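Local coordinates for protein alpha-L-arabinosidase (Xanthomonas axonopodis pv. citri, PDB 6D25) that probably removes alpha-L-arabinofuranosyl side groups from arabinoxylans, including those on doubly substituted internal xylose units, as a trimeric GH51 arabinofuranosidase, at residues A[140-143]-A[144-148]; A[178-181]-A[182-185]. All blocks are in the same frame, centred on the assembly; numbering follows the deposited sequence.

Interaction 1. Residues A[140-143]-A[144-148]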
loop_
_atom_site.group_PDB
_atom_site.type_symbol
_atom_site.label_atom_id
_atom_site.label_comp_id
_atom_site.label_asym_id
_atom_site.label_seq_id
_atom_site.Cartn_x
_atom_site.Cartn_y
_atom_site.Cartn_z
ATOM N N MET A 140 -25.605 12.589 -1.133
ATOM C CA MET A 140 -26.316 11.818 -2.147
ATOM C C MET A 140 -27.776 12.273 -2.252
ATOM O O MET A 140 -28.327 12.360 -3.378
ATOM C CB MET A 140 -26.226 10.312 -1.870
ATOM C CG MET A 140 -24.830 9.766 -2.022
ATOM S SD MET A 140 -24.087 10.063 -3.664
ATOM C CE MET A 140 -25.077 8.916 -4.607
ATOM N N ASP A 141 -28.414 12.574 -1.135
ATOM C CA ASP A 141 -29.794 13.054 -1.171
ATOM C C ASP A 141 -29.835 14.464 -1.784
ATOM O O ASP A 141 -30.824 14.824 -2.421
ATOM C CB ASP A 141 -30.440 13.011 0.216
ATOM C CG ASP A 141 -30.725 11.606 0.726
ATOM O OD1 ASP A 141 -30.782 10.655 -0.103
ATOM O OD2 ASP A 141 -30.856 11.476 1.959
ATOM N N PHE A 142 -28.796 15.238 -1.631
ATOM C CA PHE A 142 -28.694 16.557 -2.316
ATOM C C PHE A 142 -28.656 16.352 -3.839
ATOM O O PHE A 142 -29.373 17.085 -4.564
ATOM C CB PHE A 142 -27.451 17.307 -1.838
ATOM C CG PHE A 142 -27.207 18.654 -2.469
ATOM C CD1 PHE A 142 -28.029 19.716 -2.162
ATOM C CD2 PHE A 142 -26.136 18.861 -3.326
ATOM C CE1 PHE A 142 -27.785 20.975 -2.681
ATOM C CE2 PHE A 142 -25.874 20.141 -3.821
ATOM C CZ PHE A 142 -26.716 21.177 -3.524
ATOM N N THR A 143 -27.888 15.378 -4.317
ATOM C CA THR A 143 -27.864 15.127 -5.767
ATOM C C THR A 143 -29.267 14.767 -6.260
ATOM O O THR A 143 -29.666 15.249 -7.332
ATOM C CB THR A 143 -26.835 14.074 -6.209
ATOM O OG1 THR A 143 -27.184 12.781 -5.697
ATOM C CG2 THR A 143 -25.428 14.469 -5.786
ATOM N N GLU A 144 -30.025 13.977 -5.496
ATOM C CA GLU A 144 -31.371 13.611 -5.929
ATOM C C GLU A 144 -32.290 14.834 -5.911
ATOM O O GLU A 144 -33.104 14.971 -6.816
ATOM C CB GLU A 144 -31.949 12.471 -5.093
ATOM C CG GLU A 144 -31.262 11.160 -5.407
ATOM C CD GLU A 144 -31.994 9.905 -5.026
ATOM O OE1 GLU A 144 -33.035 10.016 -4.285
ATOM O OE2 GLU A 144 -31.513 8.813 -5.416
ATOM N N LEU A 145 -32.140 15.719 -4.918
ATOM C CA LEU A 145 -32.970 16.913 -4.864
ATOM C C LEU A 145 -32.717 17.783 -6.104
ATOM O O LEU A 145 -33.634 18.379 -6.617
ATOM C CB LEU A 145 -32.658 17.692 -3.579
ATOM C CG LEU A 145 -33.537 18.918 -3.295
ATOM C CD1 LEU A 145 -35.000 18.539 -3.098
ATOM C CD2 LEU A 145 -33.060 19.642 -2.055
ATOM N N LEU A 146 -31.461 17.879 -6.558
ATOM C CA LEU A 146 -31.131 18.668 -7.744
ATOM C C LEU A 146 -31.490 17.930 -9.031
ATOM O O LEU A 146 -31.459 18.563 -10.069
ATOM C CB LEU A 146 -29.634 18.970 -7.818
ATOM C CG LEU A 146 -29.054 19.909 -6.744
ATOM C CD1 LEU A 146 -27.617 20.268 -7.054
ATOM C CD2 LEU A 146 -29.831 21.161 -6.558
ATOM N N GLY A 147 -31.689 16.614 -8.993
ATOM C CA GLY A 147 -31.822 15.810 -10.208
ATOM C C GLY A 147 -30.487 15.670 -10.932
ATOM O O GLY A 147 -30.478 15.511 -12.158
ATOM N N THR A 148 -29.365 15.691 -10.208
ATOM C CA THR A 148 -28.004 15.618 -10.805
ATOM C C THR A 148 -27.350 14.265 -10.486
ATOM O O THR A 148 -27.854 13.485 -9.645
ATOM C CB THR A 148 -27.141 16.796 -10.327
ATOM O OG1 THR A 148 -26.055 16.935 -11.247
ATOM C CG2 THR A 148 -26.582 16.607 -8.925
HETATM O O HOH W 1 -28.238 10.953 -7.407
#
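F142 and T143 face L146 and T148 across the last turn of helix 136-146, where the helix ends and the chain turns toward strand 149-154. The apolar part is a CH-pi contact one turn apart: CG of L146 sits over one face of the F142 ring, 4.3 Å from its centroid and 14° off the ring normal, displaced toward the rim. CD1 of L146 lies on the same side of the ring, near its CE2-CZ rim, 3.7 Å from CE2 of F142. With CG of F142 anti to the backbone N (chi1 179°), the ring is carried along the helix toward this leucine. F142 and L146 also pack on helix 80-88 and on I94 of strand 93-96, next to strand 149-154 in the parallel barrel of the GH51 catalytic domain. T148, already beyond the helix, turns its methyl CG2 back against T143, 3.7 Å from CB, the two side chains crossing at about a right angle.

Backbone bonds run from the amides of E144, L145 and L146 to the carbonyls of M140, D141 and F142. At the end G147 takes positive phi in a Schellman motif, with T148 N bonded to T143 O at 2.9 Å and G147 N to E144 O at 3.1 Å.

Among the polar side chains, T143 bonds within the helix turn itself. Its OG1 donates to M140 O at 2.6 Å and accepts a hydrogen bond from a water at 2.7 Å. D141 bonds W192, T148 OG1 bonds V91 O, and E144 forms a salt bridge with R188.

M140 O thus serves two donors, E144 N and T143 OG1, while the water links that hydroxyl, if weakly, to the carbonyl of T148, just before strand 149-154.

Interaction 2. Residues A[178-181]-A[182-185]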
loop_
_atom_site.group_PDB
_atom_site.type_symbol
_atom_site.label_atom_id
_atom_site.label_comp_id
_atom_site.label_asym_id
_atom_site.label_seq_id
_atom_site.Cartn_x
_atom_site.Cartn_y
_atom_site.Cartn_z
ATOM N N SER A 178 -25.001 -6.484 5.317
ATOM C CA SER A 178 -24.866 -5.644 6.490
ATOM C C SER A 178 -24.626 -4.178 6.096
ATOM O O SER A 178 -25.170 -3.293 6.762
ATOM C CB SER A 178 -23.778 -6.138 7.406
ATOM O OG SER A 178 -24.223 -7.347 8.000
ATOM N N LEU A 179 -23.800 -3.925 5.077
ATOM C CA LEU A 179 -23.533 -2.545 4.695
ATOM C C LEU A 179 -24.800 -1.929 4.068
ATOM O O LEU A 179 -25.125 -0.768 4.352
ATOM C CB LEU A 179 -22.345 -2.480 3.725
ATOM C CG LEU A 179 -20.968 -2.592 4.377
ATOM C CD1 LEU A 179 -19.873 -2.932 3.339
ATOM C CD2 LEU A 179 -20.618 -1.281 5.084
ATOM N N ALA A 180 -25.515 -2.667 3.240
ATOM C CA ALA A 180 -26.760 -2.148 2.680
ATOM C C ALA A 180 -27.765 -1.879 3.812
ATOM O O ALA A 180 -28.469 -0.886 3.787
ATOM C CB ALA A 180 -27.345 -3.114 1.672
ATOM N N ASN A 181 -27.842 -2.766 4.792
ATOM C CA ASN A 181 -28.782 -2.597 5.884
ATOM C C ASN A 181 -28.390 -1.399 6.778
ATOM O O ASN A 181 -29.241 -0.803 7.421
ATOM C CB ASN A 181 -28.898 -3.853 6.712
ATOM C CG ASN A 181 -29.591 -4.987 5.975
ATOM O OD1 ASN A 181 -30.253 -4.772 4.971
ATOM N ND2 ASN A 181 -29.514 -6.184 6.511
ATOM N N GLU A 182 -27.112 -1.081 6.841
ATOM C CA GLU A 182 -26.638 0.064 7.560
ATOM C C GLU A 182 -27.097 1.357 6.855
ATOM O O GLU A 182 -27.564 2.300 7.519
ATOM C CB GLU A 182 -25.117 -0.009 7.717
ATOM C CG GLU A 182 -24.581 1.053 8.638
ATOM C CD GLU A 182 -23.072 0.995 8.863
ATOM O OE1 GLU A 182 -22.427 0.009 8.436
ATOM O OE2 GLU A 182 -22.575 1.928 9.558
ATOM N N ARG A 183 -26.977 1.405 5.523
ATOM C CA ARG A 183 -27.568 2.489 4.755
ATOM C C ARG A 183 -29.078 2.627 5.069
ATOM O O ARG A 183 -29.585 3.751 5.289
ATOM C CB ARG A 183 -27.355 2.263 3.263
ATOM C CG ARG A 183 -27.947 3.355 2.389
ATOM C CD ARG A 183 -28.135 2.964 0.931
ATOM N NE ARG A 183 -29.065 1.854 0.750
ATOM C CZ ARG A 183 -28.806 0.700 0.098
ATOM N NH1 ARG A 183 -27.580 0.382 -0.313
ATOM N NH2 ARG A 183 -29.825 -0.142 -0.136
ATOM N N ARG A 184 -29.792 1.509 5.072
ATOM C CA ARG A 184 -31.225 1.530 5.373
ATOM C C ARG A 184 -31.464 2.057 6.799
ATOM O O ARG A 184 -32.387 2.857 6.998
ATOM C CB ARG A 184 -31.868 0.156 5.173
ATOM C CG ARG A 184 -31.700 -0.412 3.770
ATOM C CD ARG A 184 -32.575 -1.643 3.521
ATOM N NE ARG A 184 -32.472 -2.039 2.120
ATOM C CZ ARG A 184 -31.615 -2.900 1.610
ATOM N NH1 ARG A 184 -30.835 -3.597 2.412
ATOM N NH2 ARG A 184 -31.525 -3.027 0.284
ATOM N N ALA A 185 -30.685 1.619 7.772
ATOM C CA ALA A 185 -30.809 2.051 9.172
ATOM C C ALA A 185 -30.626 3.584 9.254
ATOM O O ALA A 185 -31.265 4.249 10.093
ATOM C CB ALA A 185 -29.774 1.355 10.044
#
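N181 and R184 meet one turn apart on the short helix 178-185, where NH1 of R184 approaches OD1 of N181 in the plane of the guanidinium, at 2.9 Å. The bond is weak, with an N-H...O angle of 129°, and the amide and guanidinium planes stand 62° apart. NH1 of R184 also bonds T175 O, just ahead of the helix.

The two arginines then lie close together. NH2 of R183 stands 3.3 Å above the guanidinium plane of R184, offset toward its rim. R183 is bent at chi3 (62°), which folds its guanidinium back over the first turn, with A180 O over one face, 4.0 Å from the plane. Carbonyls of Y170, A173, R188 and D189 accept its N-H groups; these carbonyl oxygens probably help offset the proximity of the two positive charges.

Methyl groups also touch the polar ends: CB of A180 lies 3.6 Å from NH1 of R184, and CD2 of L179 lies 4.0 Å from OE1 of E182, the two side chains running side by side in the same direction. The carboxylate of E182 forms a salt bridge with R108.

Main-chain bonds link R183 N to L179 O, R184 N to A180 O and A185 N to N181 O, the last at 2.8 Å. E182 N is shared between S178 O and, weakly, L179 O.

Among its neighbours, the helix packs L179 and E182 against helix 161-172, while its arginines reach the loops before and after it, R183 also touching P191 and W192 ahead of strand 196-199. OG of S178 hydrogen-bonds the backbone N of I119 of the second subunit, and L179 packs on R120 of that subunit, which places the first turn at a subunit interface.

Both are local contacts, interaction 1 round a helix end and interaction 2 within a helix, with centres 20 Å apart and nearest atoms about 8 Å apart without touching. Strand 149-154 and helix 161-172 separate them along the chain. Interaction 1 lies on a helix leading into the third strand of the parallel eight-stranded barrel, its centre about 17 Å from the chain centre; interaction 2 lies farther out, about 33 Å, in the excursion before strand 196-199. Residues beyond helix 178-185 relate the two: R188 bonds E144 with its side chain and R183 with its carbonyl, and W192 touches both sites. Of the two, interaction 2 also meets another subunit.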